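Local coordinates for NIF3-related protein (Bacillus cereus, PDB 2GX8), which is of unknown function but belongs to the NIF3 family, binds zinc ions at a conserved dimetal site and carries a second, probably regulatory domain, at residues C[180-185]-C[191-196]; C[39-44]-C[368-373]; C[78-83]-C[385-390]; C[164-169]-C[242-247]. All coordinates share one frame; numbering follows the deposited sequence.

Contact 1. Residues C[180-185]-C[191-196]; sequences LGDAGA and YSHCTF
His-193, itself the corner residue with positive phi between two strand pieces, lays one face of its imidazole on the backbone of Gly-181. The two CA atoms are 4.3 Å apart, and CD2 of His-193 comes to 3.4 Å from Gly-181 CA. With that carbon over the face, 29° off the ring normal, the contact qualifies as CH-pi. The edge of the same ring is held at both nitrogens. NE2 of His-193 donates to OD1 of Asp-182 at 2.9 Å; the N-H...O angle is 173°, and OD1 lies practically in the ring plane. The carboxylate plane is turned 82° against the imidazole. ND1 of His-193 pairs with OG of Ser-192 at 2.8 Å, so two in-plane bonds fix the rotation of the ring. OD2 of Asp-182 forms a salt bridge with Lys-178, which should favour the charged carboxylate.

A water adds a second bridge, accepting from His-193 N at 2.8 Å and donating to the carbonyl oxygens of Gly-181 and Ala-185. Gly-181 O also belongs to the Schellman motif in which Gly-184, with positive phi, ends the helix: Gly-184 N bonds to Gly-181 O at 2.7 Å, and Ala-185 N to Leu-180 O at 2.9 Å.

The contact thus ties the C-terminal end of helix 170-182 to the corner before strand 194-206. Leu-180 packs on Val-240 and Met-244 of helix 237-247, Ala-185 touches Ile-232 of strand 221-233, and Ser-192 and Thr-195 join an antiparallel strand of the second subunit, extending the sheet between chains.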
loop_
_atom_site.group_PDB
_atom_site.type_symbol
_atom_site.label_atom_id
_atom_site.label_comp_id
_atom_site.label_asym_id
_atom_site.label_seq_id
_atom_site.Cartn_x
_atom_site.Cartn_y
_atom_site.Cartn_z
ATOM N N LEU C 180 -7.763 -26.338 -40.290
ATOM C CA LEU C 180 -7.852 -25.073 -39.570
ATOM C C LEU C 180 -9.301 -24.723 -39.267
ATOM O O LEU C 180 -9.633 -24.355 -38.144
ATOM C CB LEU C 180 -7.217 -23.963 -40.390
ATOM C CG LEU C 180 -5.693 -23.881 -40.455
ATOM C CD1 LEU C 180 -5.311 -22.829 -41.456
ATOM C CD2 LEU C 180 -5.083 -23.535 -39.106
ATOM N N GLY C 181 -10.157 -24.877 -40.274
ATOM C CA GLY C 181 -11.574 -24.568 -40.167
ATOM C C GLY C 181 -12.305 -25.444 -39.182
ATOM O O GLY C 181 -12.933 -24.927 -38.257
ATOM N N ASP C 182 -12.213 -26.764 -39.389
ATOM C CA ASP C 182 -12.817 -27.771 -38.509
ATOM C C ASP C 182 -12.432 -27.538 -37.049
ATOM O O ASP C 182 -13.252 -27.723 -36.160
ATOM C CB ASP C 182 -12.425 -29.189 -38.941
ATOM C CG ASP C 182 -13.080 -29.614 -40.255
ATOM O OD1 ASP C 182 -13.820 -28.812 -40.876
ATOM O OD2 ASP C 182 -12.860 -30.773 -40.664
ATOM N N ALA C 183 -11.194 -27.097 -36.830
ATOM C CA ALA C 183 -10.667 -26.785 -35.500
ATOM C C ALA C 183 -11.146 -25.432 -34.938
ATOM O O ALA C 183 -10.741 -25.041 -33.838
ATOM C CB ALA C 183 -9.131 -26.843 -35.509
ATOM N N GLY C 184 -11.972 -24.712 -35.698
ATOM C CA GLY C 184 -12.541 -23.441 -35.241
ATOM C C GLY C 184 -11.878 -22.142 -35.672
ATOM O O GLY C 184 -12.273 -21.064 -35.220
ATOM N N ALA C 185 -10.873 -22.225 -36.538
ATOM C CA ALA C 185 -10.207 -21.034 -37.028
ATOM C C ALA C 185 -11.034 -20.425 -38.148
ATOM O O ALA C 185 -11.609 -21.148 -38.958
ATOM C CB ALA C 185 -8.841 -21.380 -37.520
ATOM N N TYR C 191 -20.317 -16.758 -40.362
ATOM C CA TYR C 191 -19.512 -17.474 -41.341
ATOM C C TYR C 191 -18.386 -18.230 -40.649
ATOM O O TYR C 191 -17.754 -17.709 -39.722
ATOM C CB TYR C 191 -18.915 -16.507 -42.374
ATOM C CG TYR C 191 -19.937 -15.660 -43.096
ATOM C CD1 TYR C 191 -20.160 -14.329 -42.733
ATOM C CD2 TYR C 191 -20.694 -16.192 -44.131
ATOM C CE1 TYR C 191 -21.110 -13.551 -43.396
ATOM C CE2 TYR C 191 -21.644 -15.426 -44.799
ATOM C CZ TYR C 191 -21.854 -14.107 -44.431
ATOM O OH TYR C 191 -22.817 -13.365 -45.108
ATOM N N SER C 192 -18.143 -19.460 -41.094
ATOM C CA SER C 192 -17.042 -20.261 -40.571
ATOM C C SER C 192 -16.052 -20.530 -41.700
ATOM O O SER C 192 -16.250 -20.069 -42.828
ATOM C CB SER C 192 -17.534 -21.596 -40.023
ATOM O OG SER C 192 -17.852 -22.486 -41.079
ATOM N N HIS C 193 -14.994 -21.280 -41.379
ATOM C CA HIS C 193 -13.942 -21.678 -42.321
ATOM C C HIS C 193 -13.361 -20.528 -43.140
ATOM O O HIS C 193 -12.994 -20.717 -44.298
ATOM C CB HIS C 193 -14.429 -22.816 -43.228
ATOM C CG HIS C 193 -14.670 -24.109 -42.504
ATOM N ND1 HIS C 193 -15.752 -24.310 -41.671
ATOM C CD2 HIS C 193 -13.979 -25.274 -42.508
ATOM C CE1 HIS C 193 -15.708 -25.538 -41.184
ATOM N NE2 HIS C 193 -14.642 -26.143 -41.675
ATOM N N CYS C 194 -13.282 -19.342 -42.539
ATOM C CA CYS C 194 -12.741 -18.193 -43.234
ATOM C C CYS C 194 -11.239 -18.320 -43.334
ATOM O O CYS C 194 -10.561 -18.532 -42.330
ATOM C CB CYS C 194 -13.126 -16.879 -42.555
ATOM S SG CYS C 194 -14.897 -16.537 -42.598
ATOM N N THR C 195 -10.733 -18.224 -44.561
ATOM C CA THR C 195 -9.307 -18.262 -44.837
ATOM C C THR C 195 -9.016 -17.437 -46.085
ATOM O O THR C 195 -9.918 -17.129 -46.896
ATOM C CB THR C 195 -8.771 -19.703 -45.153
ATOM O OG1 THR C 195 -9.246 -20.135 -46.439
ATOM C CG2 THR C 195 -9.173 -20.726 -44.098
ATOM N N PHE C 196 -7.739 -17.094 -46.236
ATOM C CA PHE C 196 -7.261 -16.442 -47.450
ATOM C C PHE C 196 -5.956 -17.093 -47.862
ATOM O O PHE C 196 -5.054 -17.255 -47.046
ATOM C CB PHE C 196 -7.079 -14.929 -47.290
ATOM C CG PHE C 196 -6.569 -14.264 -48.538
ATOM C CD1 PHE C 196 -7.428 -13.962 -49.571
ATOM C CD2 PHE C 196 -5.221 -13.946 -48.678
ATOM C CE1 PHE C 196 -6.963 -13.364 -50.728
ATOM C CE2 PHE C 196 -4.754 -13.343 -49.854
ATOM C CZ PHE C 196 -5.632 -13.061 -50.868
HETATM O O HOH W 1 -14.381 -22.193 -38.840
#

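Contact 2. Residues C[39-44]-C[368-373]; sequences ESMYPK and QKQLQE
Met-41 and Gln-370 mark the closest backbone approach, with CA atoms 8.4 Å apart, so the backbones stand apart and the loop's side chains make the approach to helix 362-377. This is loop-on-helix packing within the metal-binding part of the NIF3 fold: the helix begins just after the zinc ligands His-357 and Glu-360, and the side chain of Tyr-42 lies about 10 Å from a bound zinc ion.

Met-41 supplies the apolar half. Its chain bends at the last torsion (chi3 -65°), which sets the thioether against the base of Gln-370, the two side chains crossing at an angle, with SD of Met-41 3.7 Å from Gln-370 CB. The methyl CE continues to the next residue, 4.1 Å from Leu-371 CD1. Leu-371 itself packs on Ile-384, linking this layer to strand 383-386.

Tyr-42 forms the polar half. Phe-38 meets its ring at a shallow angle, and Asn-129 and Val-130 of helix 128-132 also touch it. Gln-370 runs extended beyond CG and crosses the tyrosine at about a right angle, its amide plane turned 72° from the ring. Gln-370 NE2 reaches the ring edge and donates to Tyr-42 OH at 2.7 Å, with the bond bent to 144° at the hydrogen.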
loop_
_atom_site.group_PDB
_atom_site.type_symbol
_atom_site.label_atom_id
_atom_site.label_comp_id
_atom_site.label_asym_id
_atom_site.label_seq_id
_atom_site.Cartn_x
_atom_site.Cartn_y
_atom_site.Cartn_z
ATOM N N GLU C 39 -16.405 -26.517 -18.409
ATOM C CA GLU C 39 -15.527 -25.401 -18.718
ATOM C C GLU C 39 -15.467 -25.067 -20.205
ATOM O O GLU C 39 -14.986 -24.001 -20.571
ATOM C CB GLU C 39 -14.136 -25.626 -18.119
ATOM C CG GLU C 39 -14.156 -25.523 -16.600
ATOM C CD GLU C 39 -12.858 -25.902 -15.911
ATOM O OE1 GLU C 39 -12.883 -25.989 -14.661
ATOM O OE2 GLU C 39 -11.824 -26.142 -16.588
ATOM N N SER C 40 -15.968 -25.962 -21.052
ATOM C CA SER C 40 -16.029 -25.678 -22.478
ATOM C C SER C 40 -17.082 -24.581 -22.699
ATOM O O SER C 40 -16.964 -23.750 -23.608
ATOM C CB SER C 40 -16.388 -26.936 -23.273
ATOM O OG SER C 40 -17.710 -27.379 -22.993
ATOM N N MET C 41 -18.102 -24.579 -21.846
ATOM C CA MET C 41 -19.177 -23.603 -21.925
ATOM C C MET C 41 -18.883 -22.387 -21.039
ATOM O O MET C 41 -19.304 -21.274 -21.333
ATOM C CB MET C 41 -20.493 -24.242 -21.476
ATOM C CG MET C 41 -20.856 -25.547 -22.178
ATOM S SD MET C 41 -22.461 -26.210 -21.655
ATOM C CE MET C 41 -22.199 -26.614 -19.931
ATOM N N TYR C 42 -18.156 -22.598 -19.953
ATOM C CA TYR C 42 -17.865 -21.518 -19.025
ATOM C C TYR C 42 -16.387 -21.482 -18.678
ATOM O O TYR C 42 -16.016 -21.861 -17.560
ATOM C CB TYR C 42 -18.717 -21.690 -17.749
ATOM C CG TYR C 42 -20.203 -21.621 -18.032
ATOM C CD1 TYR C 42 -20.972 -22.780 -18.203
ATOM C CD2 TYR C 42 -20.830 -20.395 -18.162
ATOM C CE1 TYR C 42 -22.326 -22.703 -18.496
ATOM C CE2 TYR C 42 -22.168 -20.301 -18.449
ATOM C CZ TYR C 42 -22.917 -21.447 -18.611
ATOM O OH TYR C 42 -24.261 -21.297 -18.905
ATOM N N PRO C 43 -15.534 -21.038 -19.629
ATOM C CA PRO C 43 -14.087 -21.001 -19.377
ATOM C C PRO C 43 -13.639 -20.088 -18.230
ATOM O O PRO C 43 -14.254 -19.048 -17.993
ATOM C CB PRO C 43 -13.500 -20.534 -20.715
ATOM C CG PRO C 43 -14.619 -19.939 -21.450
ATOM C CD PRO C 43 -15.865 -20.590 -20.994
ATOM N N LYS C 44 -12.563 -20.488 -17.543
ATOM C CA LYS C 44 -12.010 -19.762 -16.382
ATOM C C LYS C 44 -11.393 -18.386 -16.680
ATOM O O LYS C 44 -11.245 -17.576 -15.772
ATOM C CB LYS C 44 -11.001 -20.642 -15.626
ATOM C CG LYS C 44 -11.611 -21.793 -14.826
ATOM C CD LYS C 44 -10.510 -22.722 -14.311
ATOM C CE LYS C 44 -11.066 -23.762 -13.355
ATOM N NZ LYS C 44 -10.116 -24.909 -13.086
ATOM N N GLN C 368 -28.091 -27.024 -15.779
ATOM C CA GLN C 368 -28.509 -28.435 -15.805
ATOM C C GLN C 368 -28.828 -28.892 -17.225
ATOM O O GLN C 368 -28.426 -29.990 -17.611
ATOM C CB GLN C 368 -29.724 -28.686 -14.911
ATOM C CG GLN C 368 -30.285 -30.108 -14.986
ATOM C CD GLN C 368 -31.727 -30.228 -14.457
ATOM O OE1 GLN C 368 -32.040 -31.142 -13.681
ATOM N NE2 GLN C 368 -32.608 -29.295 -14.870
ATOM N N LYS C 369 -29.548 -28.066 -17.996
ATOM C CA LYS C 369 -29.891 -28.442 -19.375
ATOM C C LYS C 369 -28.611 -28.515 -20.208
ATOM O O LYS C 369 -28.255 -29.583 -20.724
ATOM C CB LYS C 369 -30.896 -27.480 -20.041
ATOM C CG LYS C 369 -31.104 -27.856 -21.531
ATOM C CD LYS C 369 -31.695 -26.778 -22.500
ATOM C CE LYS C 369 -33.238 -26.789 -22.654
ATOM N NZ LYS C 369 -34.005 -26.293 -21.456
ATOM N N GLN C 370 -27.941 -27.370 -20.330
ATOM C CA GLN C 370 -26.674 -27.241 -21.044
ATOM C C GLN C 370 -25.735 -28.413 -20.756
ATOM O O GLN C 370 -25.280 -29.070 -21.681
ATOM C CB GLN C 370 -25.966 -25.930 -20.660
ATOM C CG GLN C 370 -26.517 -24.661 -21.303
ATOM C CD GLN C 370 -25.991 -23.366 -20.649
ATOM O OE1 GLN C 370 -25.728 -22.365 -21.327
ATOM N NE2 GLN C 370 -25.833 -23.391 -19.337
ATOM N N LEU C 371 -25.466 -28.683 -19.478
ATOM C CA LEU C 371 -24.544 -29.759 -19.104
ATOM C C LEU C 371 -25.069 -31.161 -19.421
ATOM O O LEU C 371 -24.310 -31.992 -19.906
ATOM C CB LEU C 371 -24.080 -29.649 -17.640
ATOM C CG LEU C 371 -22.905 -30.554 -17.229
ATOM C CD1 LEU C 371 -21.638 -30.223 -18.037
ATOM C CD2 LEU C 371 -22.613 -30.511 -15.731
ATOM N N GLN C 372 -26.347 -31.432 -19.164
ATOM C CA GLN C 372 -26.915 -32.741 -19.507
ATOM C C GLN C 372 -26.734 -32.994 -21.007
ATOM O O GLN C 372 -26.401 -34.091 -21.430
ATOM C CB GLN C 372 -28.403 -32.794 -19.185
ATOM C CG GLN C 372 -29.003 -34.178 -19.285
ATOM C CD GLN C 372 -28.570 -35.091 -18.150
ATOM O OE1 GLN C 372 -27.844 -36.065 -18.367
ATOM N NE2 GLN C 372 -28.990 -34.764 -16.927
ATOM N N GLU C 373 -26.952 -31.953 -21.800
ATOM C CA GLU C 373 -26.833 -31.978 -23.254
ATOM C C GLU C 373 -25.413 -32.388 -23.699
ATOM O O GLU C 373 -25.258 -33.205 -24.614
ATOM C CB GLU C 373 -27.214 -30.581 -23.759
ATOM C CG GLU C 373 -27.592 -30.406 -25.207
ATOM C CD GLU C 373 -28.241 -29.037 -25.478
ATOM O OE1 GLU C 373 -28.744 -28.376 -24.534
ATOM O OE2 GLU C 373 -28.263 -28.631 -26.657
#

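Contact 3. Residues C[78-83]-C[385-390]; sequences VDEAIQ and HASQLH
Glu-80 points its carboxylate end-on at the chain leaving strand 383-386, and each of its oxygens takes one donor there. OE2 of Glu-80 accepts from OG of Ser-387 at 2.6 Å, while OE1 of Glu-80 accepts from the backbone N of Gln-388 at 3.1 Å. The second bond is almost straight, 176° at the hydrogen. Each carboxylate oxygen accepts through its syn lone pair, on the side of the other oxygen, so one flat group clasps a side-chain hydroxyl and a neighbouring amide and its rotation is fixed.

The reach comes from the helix side. The glutamate is extended throughout, its CG trans to the backbone N (chi1 -171°), and it spans a CA separation of 7.5 Å between Glu-80 and Ser-387. On the opposing chain, the Ser-387 hydroxyl is likewise trans to its own N (chi1 -176°), which turns OG to the carboxylate.

Helix 75-84 is the connection of a beta-alpha-beta crossover, joining the adjacent parallel strands 66-70 and 88-91. Strand 383-386 lies parallel to strand 66-70 on its other side and is, within this chain, an outermost strand of the five-stranded sheet. Leu-68 of strand 66-70 touches both Glu-80 and Ser-387.

Apolar atoms flank the charged group: Leu-389 CG stands 4.0 Å from Glu-80 OE2, and Gln-388 CB stands 3.8 Å from Glu-80 OE1. The carbonyl of Ser-387 in turn accepts from NZ of Lys-364 on helix 362-377.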
loop_
_atom_site.group_PDB
_atom_site.type_symbol
_atom_site.label_atom_id
_atom_site.label_comp_id
_atom_site.label_asym_id
_atom_site.label_seq_id
_atom_site.Cartn_x
_atom_site.Cartn_y
_atom_site.Cartn_z
ATOM N N VAL C 78 -26.460 -29.758 0.546
ATOM C CA VAL C 78 -25.553 -30.894 0.706
ATOM C C VAL C 78 -26.366 -32.155 1.076
ATOM O O VAL C 78 -26.087 -33.239 0.552
ATOM C CB VAL C 78 -24.383 -30.612 1.716
ATOM C CG1 VAL C 78 -23.406 -31.772 1.736
ATOM C CG2 VAL C 78 -23.604 -29.366 1.328
ATOM N N ASP C 79 -27.378 -32.013 1.945
ATOM C CA ASP C 79 -28.252 -33.143 2.292
ATOM C C ASP C 79 -28.908 -33.675 1.019
ATOM O O ASP C 79 -29.122 -34.879 0.887
ATOM C CB ASP C 79 -29.396 -32.768 3.257
ATOM C CG ASP C 79 -28.934 -32.444 4.668
ATOM O OD1 ASP C 79 -27.816 -32.835 5.085
ATOM O OD2 ASP C 79 -29.737 -31.802 5.382
ATOM N N GLU C 80 -29.235 -32.766 0.096
ATOM C CA GLU C 80 -29.904 -33.125 -1.158
ATOM C C GLU C 80 -28.991 -33.939 -2.069
ATOM O O GLU C 80 -29.426 -34.878 -2.737
ATOM C CB GLU C 80 -30.366 -31.873 -1.886
ATOM C CG GLU C 80 -31.265 -32.152 -3.080
ATOM C CD GLU C 80 -31.619 -30.900 -3.853
ATOM O OE1 GLU C 80 -32.726 -30.862 -4.439
ATOM O OE2 GLU C 80 -30.801 -29.950 -3.851
ATOM N N ALA C 81 -27.716 -33.563 -2.072
ATOM C CA ALA C 81 -26.714 -34.229 -2.869
ATOM C C ALA C 81 -26.497 -35.658 -2.353
ATOM O O ALA C 81 -26.207 -36.572 -3.130
ATOM C CB ALA C 81 -25.429 -33.442 -2.838
ATOM N N ILE C 82 -26.657 -35.841 -1.045
ATOM C CA ILE C 82 -26.523 -37.151 -0.414
ATOM C C ILE C 82 -27.749 -38.036 -0.713
ATOM O O ILE C 82 -27.614 -39.272 -0.889
ATOM C CB ILE C 82 -26.248 -36.988 1.102
ATOM C CG1 ILE C 82 -24.985 -36.168 1.291
ATOM C CG2 ILE C 82 -26.060 -38.313 1.802
ATOM C CD1 ILE C 82 -24.701 -35.828 2.709
ATOM N N GLN C 83 -28.937 -37.432 -0.808
ATOM C CA GLN C 83 -30.143 -38.233 -1.100
ATOM C C GLN C 83 -30.227 -38.639 -2.573
ATOM O O GLN C 83 -31.024 -39.513 -2.946
ATOM C CB GLN C 83 -31.426 -37.510 -0.667
ATOM C CG GLN C 83 -31.602 -37.360 0.845
ATOM C CD GLN C 83 -31.837 -38.697 1.601
ATOM O OE1 GLN C 83 -31.435 -38.843 2.762
ATOM N NE2 GLN C 83 -32.491 -39.664 0.943
ATOM N N HIS C 385 -28.528 -32.818 -11.947
ATOM C CA HIS C 385 -29.729 -32.374 -11.253
ATOM C C HIS C 385 -29.683 -30.888 -10.947
ATOM O O HIS C 385 -28.613 -30.322 -10.747
ATOM C CB HIS C 385 -29.917 -33.124 -9.944
ATOM C CG HIS C 385 -29.807 -34.610 -10.058
ATOM N ND1 HIS C 385 -30.902 -35.434 -10.228
ATOM C CD2 HIS C 385 -28.728 -35.429 -9.994
ATOM C CE1 HIS C 385 -30.501 -36.691 -10.269
ATOM N NE2 HIS C 385 -29.187 -36.716 -10.138
ATOM N N ALA C 386 -30.856 -30.265 -10.918
ATOM C CA ALA C 386 -30.991 -28.865 -10.550
ATOM C C ALA C 386 -31.613 -28.821 -9.164
ATOM O O ALA C 386 -32.775 -29.170 -9.001
ATOM C CB ALA C 386 -31.871 -28.154 -11.519
ATOM N N SER C 387 -30.828 -28.409 -8.172
ATOM C CA SER C 387 -31.283 -28.293 -6.787
ATOM C C SER C 387 -32.640 -27.627 -6.671
ATOM O O SER C 387 -32.878 -26.572 -7.263
ATOM C CB SER C 387 -30.287 -27.483 -5.997
ATOM O OG SER C 387 -30.668 -27.428 -4.639
ATOM N N GLN C 388 -33.524 -28.242 -5.900
ATOM C CA GLN C 388 -34.887 -27.760 -5.774
ATOM C C GLN C 388 -35.053 -26.765 -4.638
ATOM O O GLN C 388 -36.026 -25.989 -4.598
ATOM C CB GLN C 388 -35.830 -28.939 -5.538
ATOM C CG GLN C 388 -35.862 -30.006 -6.616
ATOM C CD GLN C 388 -36.639 -29.602 -7.858
ATOM O OE1 GLN C 388 -36.244 -28.703 -8.609
ATOM N NE2 GLN C 388 -37.732 -30.315 -8.109
ATOM N N LEU C 389 -34.097 -26.788 -3.721
ATOM C CA LEU C 389 -34.159 -25.957 -2.539
ATOM C C LEU C 389 -34.147 -24.462 -2.818
ATOM O O LEU C 389 -33.418 -23.970 -3.668
ATOM C CB LEU C 389 -33.057 -26.354 -1.566
ATOM C CG LEU C 389 -33.163 -27.859 -1.324
ATOM C CD1 LEU C 389 -32.165 -28.290 -0.296
ATOM C CD2 LEU C 389 -34.585 -28.276 -0.905
ATOM N N HIS C 390 -34.995 -23.763 -2.090
ATOM C CA HIS C 390 -35.124 -22.336 -2.193
ATOM C C HIS C 390 -34.109 -21.697 -1.222
ATOM O O HIS C 390 -34.173 -21.951 -0.018
ATOM C CB HIS C 390 -36.556 -21.971 -1.812
ATOM C CG HIS C 390 -36.855 -20.514 -1.922
ATOM N ND1 HIS C 390 -37.086 -19.892 -3.133
ATOM C CD2 HIS C 390 -36.960 -19.551 -0.978
ATOM C CE1 HIS C 390 -37.317 -18.607 -2.930
ATOM N NE2 HIS C 390 -37.251 -18.374 -1.631
#

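Contact 4. Residues C[164-169]-C[242-247]; sequences VVVFVP and KAMVTA
Met-244 drives its thioether against two valines, Val-164 and Val-166, and these three buried side chains make up the tight part of the contact. The sulfur does most of the touching: SD of Met-244 lies 3.7 Å from CG2 of Val-166 and 4.0 Å from CG1 of Val-164. Val-166 meets the methionine tip to tip, and its CG2 is also 3.9 Å from CE of Met-244; Val-164 comes in at a slant. The CA atoms of Val-166 and Met-244 are 8.5 Å apart, a gap bridged because CG of Met-244 leaves trans to the backbone N (chi1 -174°). A turn at the last torsion (chi3 77°) then folds the methyl back beside Val-166. Tyr-255 of strand 255-260 packs on Met-244 as well.

On the solvent side, Lys-242 and Thr-246 are exposed. They take no part in the contact with the strand, and their bonding is internal to the helix. The carbonyl oxygen of Lys-242 accepts from Thr-246 N at 3.0 Å and from Thr-246 OG1 at 2.7 Å, the two donors arriving from opposite faces of the carbonyl plane.

Along the strand the side chains alternate. Val-164 and Val-166 face the helix, whereas Val-165 and Phe-167 turn to the other face, where Phe-167 meets Phe-196 of the third subunit. Helix-on-sheet packing of this sort, in a beta-alpha-beta-beta-alpha-beta unit with strand 150-168 between strands 221-233 and 255-260, is typical of a ferredoxin-like fold, consistent with the regulatory domain of this protein.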
loop_
_atom_site.group_PDB
_atom_site.type_symbol
_atom_site.label_atom_id
_atom_site.label_comp_id
_atom_site.label_asym_id
_atom_site.label_seq_id
_atom_site.Cartn_x
_atom_site.Cartn_y
_atom_site.Cartn_z
ATOM N N VAL C 164 -3.135 -16.305 -37.934
ATOM C CA VAL C 164 -2.188 -17.375 -38.169
ATOM C C VAL C 164 -1.914 -17.404 -39.659
ATOM O O VAL C 164 -2.845 -17.492 -40.462
ATOM C CB VAL C 164 -2.743 -18.736 -37.780
ATOM C CG1 VAL C 164 -1.700 -19.839 -38.070
ATOM C CG2 VAL C 164 -3.122 -18.749 -36.340
ATOM N N VAL C 165 -0.639 -17.326 -40.027
ATOM C CA VAL C 165 -0.244 -17.427 -41.426
ATOM C C VAL C 165 0.587 -18.706 -41.505
ATOM O O VAL C 165 1.547 -18.857 -40.761
ATOM C CB VAL C 165 0.593 -16.216 -41.852
ATOM C CG1 VAL C 165 1.106 -16.378 -43.290
ATOM C CG2 VAL C 165 -0.226 -14.939 -41.703
ATOM N N VAL C 166 0.207 -19.644 -42.364
ATOM C CA VAL C 166 0.966 -20.892 -42.507
ATOM C C VAL C 166 1.369 -21.068 -43.996
ATOM O O VAL C 166 0.669 -20.607 -44.912
ATOM C CB VAL C 166 0.189 -22.086 -41.894
ATOM C CG1 VAL C 166 -1.090 -22.397 -42.706
ATOM C CG2 VAL C 166 1.081 -23.363 -41.743
ATOM N N PHE C 167 2.519 -21.684 -44.240
ATOM C CA PHE C 167 3.035 -21.887 -45.617
ATOM C C PHE C 167 2.982 -23.366 -45.926
ATOM O O PHE C 167 3.550 -24.164 -45.186
ATOM C CB PHE C 167 4.455 -21.318 -45.709
ATOM C CG PHE C 167 4.524 -19.870 -45.311
ATOM C CD1 PHE C 167 4.691 -19.507 -43.983
ATOM C CD2 PHE C 167 4.343 -18.877 -46.249
ATOM C CE1 PHE C 167 4.721 -18.152 -43.597
ATOM C CE2 PHE C 167 4.372 -17.549 -45.873
ATOM C CZ PHE C 167 4.544 -17.190 -44.552
ATOM N N VAL C 168 2.277 -23.730 -47.001
ATOM C CA VAL C 168 2.004 -25.134 -47.312
ATOM C C VAL C 168 2.146 -25.407 -48.805
ATOM O O VAL C 168 1.752 -24.577 -49.616
ATOM C CB VAL C 168 0.515 -25.514 -46.971
ATOM C CG1 VAL C 168 0.321 -27.029 -46.938
ATOM C CG2 VAL C 168 0.058 -24.956 -45.643
ATOM N N PRO C 169 2.721 -26.560 -49.185
ATOM C CA PRO C 169 2.703 -26.879 -50.610
ATOM C C PRO C 169 1.249 -27.039 -51.120
ATOM O O PRO C 169 0.374 -27.477 -50.365
ATOM C CB PRO C 169 3.432 -28.226 -50.661
ATOM C CG PRO C 169 3.278 -28.793 -49.290
ATOM C CD PRO C 169 3.433 -27.599 -48.418
ATOM N N LYS C 242 -2.096 -27.306 -33.384
ATOM C CA LYS C 242 -1.894 -28.748 -33.367
ATOM C C LYS C 242 -2.534 -29.441 -34.575
ATOM O O LYS C 242 -1.916 -30.314 -35.191
ATOM C CB LYS C 242 -2.400 -29.357 -32.050
ATOM C CG LYS C 242 -2.275 -30.881 -31.983
ATOM C CD LYS C 242 -2.703 -31.449 -30.654
ATOM C CE LYS C 242 -1.685 -31.180 -29.575
ATOM N NZ LYS C 242 -1.981 -31.992 -28.368
ATOM N N ALA C 243 -3.762 -29.045 -34.908
ATOM C CA ALA C 243 -4.495 -29.599 -36.051
ATOM C C ALA C 243 -3.810 -29.230 -37.361
ATOM O O ALA C 243 -3.710 -30.037 -38.297
ATOM C CB ALA C 243 -5.921 -29.088 -36.053
ATOM N N MET C 244 -3.342 -27.992 -37.413
ATOM C CA MET C 244 -2.636 -27.464 -38.560
ATOM C C MET C 244 -1.363 -28.289 -38.827
ATOM O O MET C 244 -1.150 -28.773 -39.955
ATOM C CB MET C 244 -2.259 -26.032 -38.249
ATOM C CG MET C 244 -1.651 -25.266 -39.374
ATOM S SD MET C 244 -0.937 -23.742 -38.717
ATOM C CE MET C 244 0.578 -24.337 -37.981
ATOM N N VAL C 245 -0.543 -28.463 -37.781
ATOM C CA VAL C 245 0.706 -29.231 -37.853
ATOM C C VAL C 245 0.471 -30.692 -38.248
ATOM O O VAL C 245 1.225 -31.262 -39.041
ATOM C CB VAL C 245 1.502 -29.136 -36.528
ATOM C CG1 VAL C 245 2.575 -30.242 -36.431
ATOM C CG2 VAL C 245 2.133 -27.781 -36.405
ATOM N N THR C 246 -0.580 -31.292 -37.706
ATOM C CA THR C 246 -0.895 -32.679 -38.030
ATOM C C THR C 246 -1.186 -32.849 -39.530
ATOM O O THR C 246 -0.608 -33.764 -40.193
ATOM C CB THR C 246 -2.082 -33.205 -37.195
ATOM O OG1 THR C 246 -1.864 -32.908 -35.808
ATOM C CG2 THR C 246 -2.228 -34.711 -37.368
ATOM N N ALA C 247 -2.039 -31.934 -40.061
ATOM C CA ALA C 247 -2.457 -31.992 -41.467
ATOM C C ALA C 247 -1.329 -31.649 -42.409
ATOM O O ALA C 247 -1.274 -32.132 -43.550
ATOM C CB ALA C 247 -3.622 -31.054 -41.702
#

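Overall arrangement
Contacts 1 and 4 have centres 12 Å apart and touch through Leu-180 CD2 and Met-244 CG at 3.9 Å; together they pack helices 170-182 and 237-247 on one sheet of the inserted domain. Contacts 2 and 3, centres 19 Å apart, meet where Gln-368 of helix 362-377 approaches Ala-386, and their segments alternate along the chain. In contact 2 the Tyr-42 side chain is about 10 Å from a bound zinc ion; the metal sites use His-92, Asp-131, Glu-360 and His-93, His-357, Glu-360. Centres of contacts 1 and 3 are 42 Å apart, on opposite sides of the chain's centre. Contact 1 nests inside the loop closed by contact 4, and both inside those closed by contacts 2 and 3.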